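Local atomic coordinates of extracellular protein containing a SCP domain (Bacillus anthracis, PDB entry 4IFA), a protein that is of unknown function but is an extracellular protein that couples a CAP-associated N-terminal region to an SCP (cysteine-rich secretory protein family) domain. Residues G67-I72 against W82-D87; R71-A76 against M221-D226; L88-Q93 against G108-V113; K100-Y105 against Y182-T187. All blocks are in the same frame, centred on the assembly; numbering follows the deposited sequence.

Contact 1: G67-I72 against W82-D87; sequences GEPSRI and WVYNQD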
# COMPACT_ATOMS: atom_id res chain seq x y z
N GLY A 67 -6.61 -7.93 18.82
CA GLY A 67 -8.06 -7.73 18.87
C GLY A 67 -8.71 -7.94 17.50
O GLY A 67 -8.04 -8.33 16.54
N GLU A 68 -10.00 -7.67 17.39
CA GLU A 68 -10.72 -7.83 16.14
C GLU A 68 -10.29 -6.71 15.20
O GLU A 68 -10.17 -5.56 15.62
CB GLU A 68 -12.24 -7.78 16.34
CG GLU A 68 -12.89 -9.02 16.98
CD GLU A 68 -12.99 -10.25 16.06
OE1 GLU A 68 -12.72 -10.16 14.84
OE2 GLU A 68 -13.36 -11.34 16.59
N PRO A 69 -10.02 -7.06 13.92
CA PRO A 69 -9.72 -6.03 12.96
C PRO A 69 -10.96 -5.17 12.66
O PRO A 69 -12.09 -5.59 12.93
CB PRO A 69 -9.33 -6.82 11.71
CG PRO A 69 -10.05 -8.09 11.81
CD PRO A 69 -10.19 -8.38 13.28
N SER A 70 -10.72 -3.99 12.10
CA SER A 70 -11.80 -3.10 11.69
C SER A 70 -12.55 -3.70 10.51
O SER A 70 -13.79 -3.80 10.51
CB SER A 70 -11.22 -1.76 11.25
OG SER A 70 -10.24 -1.33 12.17
N ARG A 71 -11.77 -4.16 9.53
CA ARG A 71 -12.27 -4.68 8.24
C ARG A 71 -11.53 -5.98 7.93
O ARG A 71 -10.34 -6.11 8.26
CB ARG A 71 -11.88 -3.74 7.03
CG ARG A 71 -12.49 -2.41 7.01
CD ARG A 71 -12.66 -1.91 5.58
NE ARG A 71 -11.45 -1.99 4.76
CZ ARG A 71 -10.41 -1.18 4.92
NH1 ARG A 71 -9.35 -1.28 4.12
NH2 ARG A 71 -10.41 -0.25 5.86
N ILE A 72 -12.22 -6.90 7.26
CA ILE A 72 -11.61 -8.10 6.66
C ILE A 72 -12.04 -8.07 5.19
O ILE A 72 -13.24 -7.94 4.89
CB ILE A 72 -12.01 -9.41 7.32
CG1 ILE A 72 -11.48 -9.46 8.76
CG2 ILE A 72 -11.42 -10.58 6.51
CD1 ILE A 72 -12.03 -10.67 9.59
N TRP A 82 -6.66 -8.34 7.15
CA TRP A 82 -7.27 -7.97 8.43
C TRP A 82 -6.70 -6.57 8.67
O TRP A 82 -5.49 -6.41 8.97
CB TRP A 82 -6.85 -8.93 9.54
CG TRP A 82 -7.47 -10.29 9.54
CD1 TRP A 82 -7.87 -11.02 8.46
CD2 TRP A 82 -7.63 -11.12 10.68
NE1 TRP A 82 -8.34 -12.26 8.89
CE2 TRP A 82 -8.21 -12.33 10.25
CE3 TRP A 82 -7.36 -10.94 12.05
CZ2 TRP A 82 -8.51 -13.38 11.14
CZ3 TRP A 82 -7.69 -11.96 12.93
CH2 TRP A 82 -8.23 -13.18 12.47
N VAL A 83 -7.54 -5.54 8.62
CA VAL A 83 -7.08 -4.16 8.64
C VAL A 83 -7.35 -3.51 9.99
O VAL A 83 -8.48 -3.50 10.46
CB VAL A 83 -7.85 -3.35 7.57
CG1 VAL A 83 -7.39 -1.91 7.54
CG2 VAL A 83 -7.61 -3.98 6.20
N TYR A 84 -6.31 -2.94 10.58
CA TYR A 84 -6.36 -2.20 11.83
C TYR A 84 -6.08 -0.72 11.53
O TYR A 84 -4.94 -0.26 11.61
CB TYR A 84 -5.32 -2.77 12.82
CG TYR A 84 -5.65 -4.18 13.22
CD1 TYR A 84 -6.36 -4.46 14.37
CD2 TYR A 84 -5.26 -5.27 12.42
CE1 TYR A 84 -6.71 -5.78 14.73
CE2 TYR A 84 -5.60 -6.57 12.75
CZ TYR A 84 -6.28 -6.83 13.92
OH TYR A 84 -6.61 -8.14 14.24
N ASN A 85 -7.15 -0.01 11.19
CA ASN A 85 -7.02 1.39 10.72
C ASN A 85 -7.68 2.42 11.62
O ASN A 85 -7.74 3.58 11.23
CB ASN A 85 -7.64 1.53 9.32
CG ASN A 85 -9.14 1.35 9.33
OD1 ASN A 85 -9.67 0.78 10.28
ND2 ASN A 85 -9.84 1.82 8.30
N GLN A 86 -8.13 2.07 12.80
CA GLN A 86 -8.86 3.07 13.60
C GLN A 86 -7.99 4.14 14.26
O GLN A 86 -8.50 5.19 14.67
CB GLN A 86 -9.85 2.40 14.56
CG GLN A 86 -10.96 1.59 13.82
CD GLN A 86 -11.87 2.42 12.88
OE1 GLN A 86 -12.57 3.35 13.33
NE2 GLN A 86 -11.88 2.08 11.58
N ASP A 87 -6.69 3.89 14.31
CA ASP A 87 -5.73 4.86 14.80
C ASP A 87 -4.66 4.93 13.75
O ASP A 87 -3.83 4.01 13.60
CB ASP A 87 -5.16 4.40 16.15
CG ASP A 87 -4.12 5.36 16.71
OD1 ASP A 87 -3.60 6.25 16.00
OD2 ASP A 87 -3.83 5.20 17.93
O HOH W 1 -8.34 -0.83 14.11
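Arg71 and Val83 form an antiparallel hydrogen-bonded pair and Ile72 and Trp82 the next, non-hydrogen-bonded one, where strand 71-74 meets strand 80-84 in a beta hairpin at the margin of the seven-stranded sheet. The N-H of Val83 gives an almost straight bond to Arg71 O (2.9 Å). On the carbonyl side of Val83, Ser70 and Arg71 both face it, a classic beta bulge: Ser70 N donates to Val83 O at 2.8 Å, and the bond from Arg71 N to the same oxygen is weak.

On the face with Ile72 and Trp82, CG1 of Ile72 lies over the five-membered ring of the indole, a CH-pi contact 4.2 Å from its centroid, while Pro69 CG approaches the same ring system obliquely near CE3. Pro69 also sets its CA over the face of the Tyr84 ring. With its CG beside the backbone N (chi1 -65°), that ring reaches back along the incoming loop, and Tyr84 OH donates to Gly67 O (2.7 Å), just past the end of helix 59-66. On the other face the Arg71 guanidinium lies with one face over the methyls of Val83 and is salt-bridged to Glu73.

Beyond the strands the loops are tied by polar groups. Asn85 turns its ND2 to Asp226 and its OD1 to two donors: Gln86 NE2 comes from above the carbonyl plane, and Ser70 OG from 18° out of it at 2.9 Å. A water then donates to Ser70 OG and accepts from Gln86 N at 3.2 Å.

Contact 2: R71-A76 against M221-D226; sequences RIEPSA and MQQIFD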
# COMPACT_ATOMS: atom_id res chain seq x y z
N ARG A 71 -11.77 -4.16 9.53
CA ARG A 71 -12.27 -4.68 8.24
C ARG A 71 -11.53 -5.98 7.93
O ARG A 71 -10.34 -6.11 8.26
CB ARG A 71 -11.88 -3.74 7.03
CG ARG A 71 -12.49 -2.41 7.01
CD ARG A 71 -12.66 -1.91 5.58
NE ARG A 71 -11.45 -1.99 4.76
CZ ARG A 71 -10.41 -1.18 4.92
NH1 ARG A 71 -9.35 -1.28 4.12
NH2 ARG A 71 -10.41 -0.25 5.86
N ILE A 72 -12.22 -6.90 7.26
CA ILE A 72 -11.61 -8.10 6.66
C ILE A 72 -12.04 -8.07 5.19
O ILE A 72 -13.24 -7.94 4.89
CB ILE A 72 -12.01 -9.41 7.32
CG1 ILE A 72 -11.48 -9.46 8.76
CG2 ILE A 72 -11.42 -10.58 6.51
CD1 ILE A 72 -12.03 -10.67 9.59
N GLU A 73 -11.08 -8.20 4.28
CA GLU A 73 -11.37 -8.12 2.84
C GLU A 73 -10.38 -8.98 2.06
O GLU A 73 -9.23 -9.12 2.48
CB GLU A 73 -11.31 -6.67 2.38
CG GLU A 73 -9.96 -5.95 2.61
CD GLU A 73 -10.07 -4.44 2.74
OE1 GLU A 73 -11.20 -3.90 2.81
OE2 GLU A 73 -9.00 -3.80 2.79
N PRO A 74 -10.81 -9.54 0.92
CA PRO A 74 -9.90 -10.41 0.17
C PRO A 74 -8.81 -9.68 -0.57
O PRO A 74 -8.97 -8.50 -0.88
CB PRO A 74 -10.84 -11.08 -0.85
CG PRO A 74 -11.95 -10.14 -1.03
CD PRO A 74 -12.14 -9.45 0.29
N SER A 75 -7.70 -10.38 -0.82
CA SER A 75 -6.61 -9.89 -1.67
C SER A 75 -6.66 -10.70 -2.96
O SER A 75 -7.38 -11.72 -3.05
CB SER A 75 -5.22 -10.04 -1.03
OG SER A 75 -4.81 -11.42 -1.16
N ALA A 76 -5.81 -10.33 -3.92
CA ALA A 76 -5.66 -11.03 -5.19
C ALA A 76 -4.62 -12.17 -5.07
O ALA A 76 -4.35 -12.83 -6.07
CB ALA A 76 -5.22 -10.04 -6.29
N MSE A 221 -9.32 0.14 -2.84
CA MSE A 221 -9.82 1.52 -2.76
C MSE A 221 -9.74 2.10 -1.34
O MSE A 221 -9.25 3.23 -1.14
CB MSE A 221 -11.28 1.56 -3.24
CG MSE A 221 -11.39 1.36 -4.72
SE MSE A 221 -13.14 0.72 -5.35
CE MSE A 221 -14.23 2.12 -4.46
N GLN A 222 -10.21 1.36 -0.35
CA GLN A 222 -10.19 1.87 1.02
C GLN A 222 -8.76 1.94 1.57
O GLN A 222 -8.40 2.87 2.26
CB GLN A 222 -11.07 1.05 1.96
CG GLN A 222 -11.11 1.66 3.34
CD GLN A 222 -11.81 2.99 3.39
OE1 GLN A 222 -12.78 3.22 2.68
NE2 GLN A 222 -11.33 3.87 4.26
N GLN A 223 -7.93 0.97 1.24
CA GLN A 223 -6.51 1.02 1.69
C GLN A 223 -5.83 2.25 1.10
O GLN A 223 -5.14 2.98 1.81
CB GLN A 223 -5.75 -0.25 1.33
CG GLN A 223 -6.27 -1.48 2.04
CD GLN A 223 -5.61 -2.71 1.59
OE1 GLN A 223 -4.49 -2.73 1.10
NE2 GLN A 223 -6.29 -3.82 1.84
N ILE A 224 -6.02 2.51 -0.19
CA ILE A 224 -5.41 3.71 -0.77
C ILE A 224 -5.92 4.94 -0.03
O ILE A 224 -5.15 5.89 0.22
CB ILE A 224 -5.67 3.81 -2.30
CG1 ILE A 224 -4.82 2.77 -3.03
CG2 ILE A 224 -5.37 5.25 -2.82
CD1 ILE A 224 -5.22 2.57 -4.52
N PHE A 225 -7.22 5.03 0.21
CA PHE A 225 -7.77 6.17 0.95
C PHE A 225 -7.13 6.40 2.31
O PHE A 225 -6.60 7.48 2.60
CB PHE A 225 -9.29 6.05 1.06
CG PHE A 225 -9.91 7.09 1.91
CD1 PHE A 225 -10.14 8.39 1.41
CD2 PHE A 225 -10.28 6.83 3.21
CE1 PHE A 225 -10.72 9.37 2.22
CE2 PHE A 225 -10.85 7.82 4.00
CZ PHE A 225 -11.08 9.08 3.50
N ASP A 226 -7.13 5.38 3.14
CA ASP A 226 -6.55 5.52 4.48
C ASP A 226 -5.05 5.83 4.42
O ASP A 226 -4.56 6.66 5.20
CB ASP A 226 -6.76 4.25 5.28
CG ASP A 226 -8.16 4.04 5.74
OD1 ASP A 226 -8.91 5.02 5.92
OD2 ASP A 226 -8.55 2.86 5.99
O HOH W 2 -7.49 0.62 5.06
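Gln222, in the conformer described, lays its aliphatic stem on the flat guanidinium of Arg71: CG stands over one face, nearest to Arg71 NH2, and CB follows near NH1. Its CG is anti to the backbone N (chi1 -176°) and the chain then bends, so that in this conformer the amide turns down the helix and NE2 makes weak bonds to the Asp226 carboxylate. Gln223, the next residue, stretches out beyond CG to the other strand side chain. Its NE2 donates to Glu73 OE2 at 2.9 Å, nearly straight and on the anti side of the carboxylate; Gln93 holds the OE1 end. Arg71 grips the same carboxylate side-on, NE to OE1 at 2.7 Å and NH1 to OE2 from the syn side, so OE2 has two donors and the acid is pinned in its rotation. One turn on, Asp226 brings OD2 to the guanidinium edge, a long salt bridge of 3.6 Å to Arg71 NH2. A water bridges the two side chains by another route, accepting from Arg71 NH1 and donating to Asp226 OD2, which also accepts from Asn85. The arginine would be expected to help keep the two buried acids ionised. This salt-bridge network joins the edge strand of the N-terminal sheet to helix 210-234, a helix-on-sheet packing made through polar groups.

Contact 3: L88-Q93 against G108-V113; sequences LAQYVQ and GEQVKV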
# COMPACT_ATOMS: atom_id res chain seq x y z
N LEU A 88 -4.59 6.07 13.04
CA LEU A 88 -3.62 6.20 11.95
C LEU A 88 -2.16 6.08 12.41
O LEU A 88 -1.34 5.63 11.62
CB LEU A 88 -3.84 7.47 11.10
CG LEU A 88 -5.12 7.48 10.25
CD1 LEU A 88 -5.08 8.71 9.33
CD2 LEU A 88 -5.41 6.17 9.43
N ALA A 89 -1.86 6.41 13.66
CA ALA A 89 -0.49 6.29 14.19
C ALA A 89 -0.06 4.84 14.38
O ALA A 89 1.14 4.54 14.54
CB ALA A 89 -0.38 7.03 15.52
N GLN A 90 -1.04 3.93 14.42
CA GLN A 90 -0.83 2.48 14.67
C GLN A 90 -1.22 1.59 13.47
O GLN A 90 -1.41 0.38 13.59
CB GLN A 90 -1.60 2.04 15.93
CG GLN A 90 -1.30 2.84 17.17
CD GLN A 90 0.10 2.69 17.69
OE1 GLN A 90 0.81 1.73 17.38
NE2 GLN A 90 0.52 3.65 18.52
N TYR A 91 -1.37 2.18 12.29
CA TYR A 91 -1.93 1.45 11.14
C TYR A 91 -1.11 0.27 10.76
O TYR A 91 0.12 0.37 10.52
CB TYR A 91 -2.06 2.39 9.91
CG TYR A 91 -2.76 1.77 8.72
CD1 TYR A 91 -4.04 2.14 8.40
CD2 TYR A 91 -2.16 0.78 7.96
CE1 TYR A 91 -4.73 1.54 7.35
CE2 TYR A 91 -2.83 0.15 6.91
CZ TYR A 91 -4.12 0.54 6.62
OH TYR A 91 -4.80 -0.03 5.56
N VAL A 92 -1.78 -0.89 10.73
CA VAL A 92 -1.20 -2.11 10.24
C VAL A 92 -2.32 -2.96 9.64
O VAL A 92 -3.50 -2.86 10.05
CB VAL A 92 -0.45 -2.90 11.33
CG1 VAL A 92 -1.33 -3.25 12.48
CG2 VAL A 92 0.21 -4.17 10.76
N GLN A 93 -1.96 -3.72 8.61
CA GLN A 93 -2.89 -4.71 8.03
C GLN A 93 -2.12 -6.00 7.87
O GLN A 93 -0.95 -6.03 7.46
CB GLN A 93 -3.47 -4.20 6.70
CG GLN A 93 -2.45 -3.82 5.66
CD GLN A 93 -3.08 -3.19 4.40
OE1 GLN A 93 -3.81 -2.21 4.52
NE2 GLN A 93 -2.76 -3.72 3.21
N GLY A 108 1.72 2.87 10.22
CA GLY A 108 1.63 3.77 11.35
C GLY A 108 2.98 4.19 11.87
O GLY A 108 3.86 3.34 12.09
N GLU A 109 3.13 5.49 12.09
CA GLU A 109 4.39 6.05 12.52
C GLU A 109 4.93 5.49 13.81
O GLU A 109 6.15 5.42 14.00
CB GLU A 109 4.27 7.59 12.63
CG GLU A 109 5.61 8.27 12.94
CD GLU A 109 5.62 9.79 12.76
OE1 GLU A 109 6.26 10.48 13.58
OE2 GLU A 109 5.03 10.31 11.77
N GLN A 110 4.03 5.03 14.69
CA GLN A 110 4.43 4.53 15.99
C GLN A 110 4.55 3.02 16.06
O GLN A 110 4.92 2.47 17.13
CB GLN A 110 3.44 5.01 17.06
CG GLN A 110 3.42 6.52 17.23
CD GLN A 110 4.78 7.13 17.45
OE1 GLN A 110 5.58 6.64 18.26
NE2 GLN A 110 5.08 8.22 16.73
N VAL A 111 4.28 2.32 14.97
CA VAL A 111 4.35 0.84 15.00
C VAL A 111 5.81 0.39 15.04
O VAL A 111 6.64 0.86 14.25
CB VAL A 111 3.68 0.24 13.78
CG1 VAL A 111 3.77 -1.29 13.76
CG2 VAL A 111 2.17 0.69 13.72
N LYS A 112 6.13 -0.51 15.95
CA LYS A 112 7.49 -1.01 16.09
C LYS A 112 7.88 -1.88 14.90
O LYS A 112 7.18 -2.85 14.53
CB LYS A 112 7.63 -1.82 17.38
CG LYS A 112 7.26 -1.07 18.67
CD LYS A 112 7.93 0.29 18.79
CE LYS A 112 7.70 0.93 20.17
NZ LYS A 112 8.45 2.18 20.32
N VAL A 113 9.01 -1.54 14.29
CA VAL A 113 9.57 -2.30 13.18
C VAL A 113 11.09 -2.50 13.36
O VAL A 113 11.89 -2.27 12.43
CB VAL A 113 9.24 -1.62 11.84
CG1 VAL A 113 7.72 -1.75 11.52
CG2 VAL A 113 9.67 -0.15 11.81
O HOH W 3 0.97 7.47 11.21
O HOH W 4 3.59 1.35 19.25
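Gly108 CA sits close against the backbone of 88-91, 3.5 Å from Leu88 O in a C-H...O contact, and this is the tight part of the contact. The carbonyl carbon of Gly108, C, is also close to Ala89 O, at 3.3 Å. Two backbone bonds clamp the segments here: Gly108 N reaches Tyr91 O at 3.0 Å, on a lone pair, and Gln110 N reaches Ala89 O at 2.9 Å. Gly108 also begins a type I beta turn, closed by Val111 N on Gly108 O. With CG1 trans to the backbone N (chi1 178°), the other methyl of Val111, CG2, presses on the Gln90 peptide, 3.5 Å from Gln90 C.

The outer side is looser and wetter. The amides of Gln90 and Gln110 are turned 67° apart; Gln90 NE2 comes only alongside Gln110 CB, at 3.5 Å. One water spans Leu88 O and Glu109 N, and another donates to Gln110 O at 2.7 Å and weakly to Gln90 OE1. Glu109 leads away from the contact to Asn119 and a bound Tris molecule, probably from the crystallisation liquor.

The inner end is anchored by Tyr91, whose OH donates to Gln93 OE1. Its ring packs on Asp226, Leu227 and Ile230 of helix 210-234 and on Val83 of strand 80-84, while Val111 and Val113 rest on Val106 as the chain leaves strand 100-106.

Contact 4: K100-Y105 against Y182-T187; sequences KVVTAY and YMDDET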
# COMPACT_ATOMS: atom_id res chain seq x y z
N LYS A 100 -3.33 -18.76 9.06
CA LYS A 100 -1.92 -18.44 9.34
C LYS A 100 -1.62 -17.04 8.83
O LYS A 100 -2.15 -16.62 7.79
CB LYS A 100 -0.98 -19.43 8.65
CG LYS A 100 -1.11 -20.89 9.10
CD LYS A 100 -0.89 -21.09 10.61
CE LYS A 100 0.54 -20.80 11.07
NZ LYS A 100 0.79 -21.09 12.52
N VAL A 101 -0.77 -16.31 9.56
CA VAL A 101 -0.36 -14.96 9.18
C VAL A 101 0.82 -15.08 8.20
O VAL A 101 1.86 -15.62 8.57
CB VAL A 101 -0.00 -14.09 10.38
CG1 VAL A 101 0.45 -12.72 9.90
CG2 VAL A 101 -1.19 -13.93 11.34
N VAL A 102 0.62 -14.65 6.96
CA VAL A 102 1.59 -14.80 5.89
C VAL A 102 2.24 -13.50 5.41
O VAL A 102 3.27 -13.54 4.74
CB VAL A 102 0.98 -15.56 4.67
CG1 VAL A 102 0.47 -16.97 5.13
CG2 VAL A 102 -0.11 -14.80 3.93
N THR A 103 1.66 -12.37 5.76
CA THR A 103 2.16 -11.06 5.34
C THR A 103 1.61 -9.99 6.23
O THR A 103 0.65 -10.22 6.97
CB THR A 103 1.78 -10.83 3.84
OG1 THR A 103 2.42 -9.65 3.30
CG2 THR A 103 0.30 -10.67 3.64
N ALA A 104 2.22 -8.80 6.20
CA ALA A 104 1.67 -7.63 6.89
C ALA A 104 2.25 -6.39 6.25
O ALA A 104 3.36 -6.43 5.75
CB ALA A 104 1.99 -7.63 8.41
N TYR A 105 1.48 -5.31 6.29
CA TYR A 105 1.97 -4.02 5.86
C TYR A 105 1.76 -3.03 7.01
O TYR A 105 0.65 -2.82 7.50
CB TYR A 105 1.23 -3.51 4.61
CG TYR A 105 1.73 -2.16 4.18
CD1 TYR A 105 3.01 -2.01 3.70
CD2 TYR A 105 0.93 -1.01 4.28
CE1 TYR A 105 3.51 -0.78 3.31
CE2 TYR A 105 1.46 0.25 3.90
CZ TYR A 105 2.73 0.33 3.42
OH TYR A 105 3.27 1.56 2.98
N TYR A 182 6.06 -7.05 5.29
CA TYR A 182 6.65 -8.32 5.61
C TYR A 182 5.95 -9.38 4.77
O TYR A 182 4.73 -9.31 4.59
CB TYR A 182 6.41 -8.67 7.07
CG TYR A 182 7.07 -7.70 8.04
CD1 TYR A 182 8.44 -7.63 8.13
CD2 TYR A 182 6.32 -6.89 8.89
CE1 TYR A 182 9.07 -6.75 9.02
CE2 TYR A 182 6.92 -6.05 9.78
CZ TYR A 182 8.29 -5.98 9.87
OH TYR A 182 8.88 -5.11 10.78
N MSE A 183 6.73 -10.31 4.24
CA MSE A 183 6.18 -11.41 3.43
C MSE A 183 6.91 -12.70 3.65
O MSE A 183 8.13 -12.69 3.75
CB MSE A 183 6.35 -11.07 1.95
CG MSE A 183 5.58 -9.86 1.47
SE MSE A 183 5.96 -9.44 -0.45
CE MSE A 183 7.63 -8.56 -0.15
N ASP A 184 6.18 -13.81 3.72
CA ASP A 184 6.82 -15.13 3.71
C ASP A 184 7.25 -15.42 2.25
O ASP A 184 6.96 -14.64 1.32
CB ASP A 184 5.92 -16.23 4.36
CG ASP A 184 4.62 -16.49 3.61
OD1 ASP A 184 4.36 -15.91 2.53
OD2 ASP A 184 3.83 -17.31 4.13
N ASP A 185 7.97 -16.52 2.03
CA ASP A 185 8.46 -16.84 0.68
C ASP A 185 7.33 -16.92 -0.36
O ASP A 185 7.43 -16.36 -1.46
CB ASP A 185 9.16 -18.20 0.66
CG ASP A 185 10.50 -18.24 1.42
OD1 ASP A 185 11.01 -17.21 1.91
OD2 ASP A 185 11.06 -19.35 1.51
N GLU A 186 6.26 -17.62 -0.00
CA GLU A 186 5.12 -17.84 -0.90
C GLU A 186 4.49 -16.51 -1.31
O GLU A 186 4.21 -16.26 -2.49
CB GLU A 186 4.08 -18.76 -0.24
CG GLU A 186 4.59 -20.12 0.37
CD GLU A 186 4.95 -21.21 -0.64
OE1 GLU A 186 4.07 -21.65 -1.41
OE2 GLU A 186 6.11 -21.70 -0.58
N THR A 187 4.32 -15.60 -0.36
CA THR A 187 3.76 -14.31 -0.68
C THR A 187 4.66 -13.49 -1.60
O THR A 187 4.18 -12.80 -2.49
CB THR A 187 3.41 -13.53 0.60
OG1 THR A 187 2.50 -14.32 1.39
CG2 THR A 187 2.79 -12.18 0.27
O HOH W 5 3.89 -17.40 7.36
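Strands 100-106 and 176-183 run antiparallel, Ala104 with Tyr182 as a hydrogen-bonded pair and Thr103 with Met183 as a non-hydrogen-bonded one, and the bonding extends to Asp184 N on Val102 O at 3.1 Å. Ala104 and Tyr182 exchange both backbone bonds, Tyr182 N to Ala104 O being 2.8 Å. Tyr182 O has a second donor: Thr103 OG1, 2.7 Å away in the carbonyl plane. That hydroxyl lies anti to its own backbone N (chi1 -171°), which swings it across to the neighbouring strand; it is thus satisfied in a buried place, and its oxygen also touches Met183 CG, the selenomethionine side chain running alongside and then leading off.

Where the second strand ends, Asp184 is the N-cap of helix 185-191. Its CG is held between the backbone N and the carbonyl carbon (chi1 64°), and OD1 takes Thr187 N at 2.9 Å and Thr187 OG1 at 2.7 Å, reached from opposite faces of the carboxylate plane. Two bonds thus grip OD1, and the helix start would probably stabilise the negative charge. The other oxygen, OD2, lies against Val102 CB at 3.4 Å and is held by a water that also donates to Val101 O. Thr187 closes the corner, with OG1 near Val102 CG2 and its methyl CG2 on Thr103 CB.

Val102 and Thr103 both face Gly95 of strand 92-97, the neighbour on the other side, a classic beta bulge. The whole is an antiparallel strand pair inside the seven-stranded sheet, in which strand 176-183 passes at once into the N-capped helix 185-191.

How the contacts relate
All four contacts belong to or border the same seven-stranded antiparallel sheet. Contact 1 is a surface contact at its margin, mixing strand pairing with aromatic packing; contact 4 is buried farther inside and relies on backbone bonds and a capped helix. Contact 2 is also buried, yet it is built from charges and amides, and it shares Arg71 and strand 71-74 with contact 1, where Asn85 meets Asp226. Contact 3, partly buried and largely backbone-bonded, connects the others: Gln93 meets Gln223 of contact 2, Val92 pairs with Tyr84 of contact 1, and Gln93 pairs with Tyr105 of contact 4. Contacts 1 and 4 do not touch, their centres about 17 Å apart.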